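Local atomic coordinates of putative HAD-hydrolase YfnB (Bacillus subtilis, PDB entry 3ED5), a protein that is a putative hydrolase of the haloacid dehalogenase-like superfamily, probably acting as a 5'-nucleotidase. Residues S113-Q118 with E225-L230. Sequence-based numbering, arbitrary orientation.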
loop_
_atom_site.group_PDB
_atom_site.type_symbol
_atom_site.label_atom_id
_atom_site.label_comp_id
_atom_site.label_asym_id
_atom_site.label_seq_id
_atom_site.Cartn_x
_atom_site.Cartn_y
_atom_site.Cartn_z
ATOM N N SER A 113 17.281 3.991 -2.883
ATOM C CA SER A 113 18.727 3.942 -2.599
ATOM C C SER A 113 19.307 5.358 -2.471
ATOM O O SER A 113 20.107 5.648 -1.553
ATOM C CB SER A 113 19.449 3.187 -3.714
ATOM O OG SER A 113 20.843 3.236 -3.490
ATOM N N ASN A 114 18.932 6.236 -3.395
ATOM C CA ASN A 114 19.371 7.633 -3.336
ATOM C C ASN A 114 18.822 8.348 -2.088
ATOM O O ASN A 114 19.560 9.042 -1.391
ATOM C CB ASN A 114 18.980 8.384 -4.634
ATOM C CG ASN A 114 19.946 8.114 -5.780
ATOM O OD1 ASN A 114 21.107 7.764 -5.553
ATOM N ND2 ASN A 114 19.471 8.285 -7.024
ATOM N N LEU A 115 17.529 8.179 -1.806
ATOM C CA LEU A 115 16.940 8.911 -0.670
ATOM C C LEU A 115 17.460 8.465 0.690
ATOM O O LEU A 115 17.573 9.287 1.621
ATOM C CB LEU A 115 15.415 8.825 -0.702
ATOM C CG LEU A 115 14.707 9.377 -1.947
ATOM C CD1 LEU A 115 13.183 9.284 -1.741
ATOM C CD2 LEU A 115 15.124 10.811 -2.296
ATOM N N GLN A 116 17.804 7.180 0.805
ATOM C CA GLN A 116 18.325 6.640 2.043
ATOM C C GLN A 116 19.600 7.399 2.482
ATOM O O GLN A 116 19.887 7.488 3.667
ATOM C CB GLN A 116 18.570 5.128 1.892
ATOM C CG GLN A 116 18.990 4.387 3.167
ATOM C CD GLN A 116 20.479 4.508 3.467
ATOM O OE1 GLN A 116 21.298 4.756 2.573
ATOM N NE2 GLN A 116 20.839 4.358 4.746
ATOM N N GLN A 117 20.344 7.919 1.513
ATOM C CA GLN A 117 21.597 8.655 1.794
ATOM C C GLN A 117 21.340 10.004 2.445
ATOM O O GLN A 117 22.262 10.583 3.051
ATOM C CB GLN A 117 22.361 8.871 0.498
ATOM C CG GLN A 117 22.571 7.601 -0.295
ATOM C CD GLN A 117 23.984 7.152 -0.264
ATOM O OE1 GLN A 117 24.347 6.253 0.502
ATOM N NE2 GLN A 117 24.824 7.795 -1.075
ATOM N N GLN A 118 20.126 10.542 2.306
ATOM C CA GLN A 118 19.850 11.927 2.766
ATOM C C GLN A 118 18.620 12.141 3.649
ATOM O O GLN A 118 18.404 13.252 4.145
ATOM C CB GLN A 118 19.741 12.860 1.563
ATOM C CG GLN A 118 21.002 12.907 0.729
ATOM C CD GLN A 118 20.961 14.028 -0.274
ATOM O OE1 GLN A 118 20.890 15.208 0.092
ATOM N NE2 GLN A 118 21.017 13.677 -1.548
ATOM N N GLU A 225 10.020 12.229 -9.832
ATOM C CA GLU A 225 9.575 13.609 -9.578
ATOM C C GLU A 225 9.835 14.028 -8.116
ATOM O O GLU A 225 9.769 15.214 -7.802
ATOM C CB GLU A 225 8.097 13.783 -9.915
ATOM C CG GLU A 225 7.786 13.578 -11.405
ATOM C CD GLU A 225 6.291 13.628 -11.646
ATOM O OE1 GLU A 225 5.651 14.566 -11.168
ATOM O OE2 GLU A 225 5.747 12.714 -12.269
ATOM N N LEU A 226 10.113 13.069 -7.227
ATOM C CA LEU A 226 10.434 13.396 -5.841
ATOM C C LEU A 226 11.739 14.154 -5.663
ATOM O O LEU A 226 11.871 14.889 -4.683
ATOM C CB LEU A 226 10.452 12.161 -4.953
ATOM C CG LEU A 226 9.073 11.693 -4.510
ATOM C CD1 LEU A 226 9.237 10.304 -3.870
ATOM C CD2 LEU A 226 8.375 12.670 -3.520
ATOM N N TYR A 227 12.694 13.982 -6.586
ATOM C CA TYR A 227 13.980 14.710 -6.468
ATOM C C TYR A 227 13.734 16.210 -6.383
ATOM O O TYR A 227 14.279 16.906 -5.507
ATOM C CB TYR A 227 14.943 14.366 -7.607
ATOM C CG TYR A 227 15.394 12.930 -7.546
ATOM C CD1 TYR A 227 16.109 12.459 -6.441
ATOM C CD2 TYR A 227 15.117 12.042 -8.591
ATOM C CE1 TYR A 227 16.524 11.129 -6.355
ATOM C CE2 TYR A 227 15.535 10.700 -8.528
ATOM C CZ TYR A 227 16.255 10.261 -7.399
ATOM O OH TYR A 227 16.666 8.954 -7.294
ATOM N N HIS A 228 12.903 16.725 -7.285
ATOM C CA HIS A 228 12.612 18.149 -7.260
ATOM C C HIS A 228 11.792 18.577 -6.052
ATOM O O HIS A 228 12.064 19.620 -5.488
ATOM C CB HIS A 228 11.943 18.601 -8.574
ATOM C CG HIS A 228 12.908 18.706 -9.711
ATOM N ND1 HIS A 228 12.505 18.736 -11.029
ATOM C CD2 HIS A 228 14.263 18.746 -9.727
ATOM C CE1 HIS A 228 13.567 18.850 -11.805
ATOM N NE2 HIS A 228 14.645 18.853 -11.044
ATOM N N ILE A 229 10.796 17.785 -5.668
ATOM C CA ILE A 229 9.948 18.129 -4.509
ATOM C C ILE A 229 10.783 18.163 -3.231
ATOM O O ILE A 229 10.576 19.035 -2.352
ATOM C CB ILE A 229 8.763 17.133 -4.412
ATOM C CG1 ILE A 229 7.730 17.511 -5.506
ATOM C CG2 ILE A 229 8.095 17.114 -3.033
ATOM C CD1 ILE A 229 6.752 16.374 -5.785
ATOM N N LEU A 230 11.746 17.251 -3.154
ATOM C CA LEU A 230 12.601 17.133 -1.958
ATOM C C LEU A 230 13.816 18.057 -2.052
ATOM O O LEU A 230 14.591 18.173 -1.074
ATOM C CB LEU A 230 13.045 15.678 -1.787
ATOM C CG LEU A 230 11.893 14.702 -1.520
ATOM C CD1 LEU A 230 12.457 13.279 -1.453
ATOM C CD2 LEU A 230 11.132 15.041 -0.229
#
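N114 reaches across to Y227 and gives one N-H of its amide to the phenol oxygen, ND2 to OH 2.9 Å. The bond is nearly straight, with 174° at the hydrogen, and the oxygen lies within 3° of the amide plane. The two side chains cross at about a right angle, amide and ring planes 61° apart; the N114 CB methylene also rests near the hydroxyl, 3.6 Å from Y227 OH. Y227 leaves its helix to one side, and with CG anti to the carbonyl carbon the ring swings back across to bring OH to N114. On the side facing strand 9-12, where both touch L10, L115 and L230 meet through their methyls, again crossing roughly at right angles, L115 CD2 to L230 CD1 3.7 Å. The same L115 CD2 approaches the tyrosine ring obliquely, 4.3 Å from Y227 CE1. The side chains of N114 and Y227 both also touch N234, in the tail after helix 226-230. The contact thus joins the end of helix 108-116 to the short helix 226-230 over the parallel sheet of the Rossmann-like HAD core, away from the nucleophile inferred at D13. Chemically, the amide N-H gives a buried tyrosine's oxygen a defined donor, helping to position the ring's far end, while the leucine methyls add contact without direction.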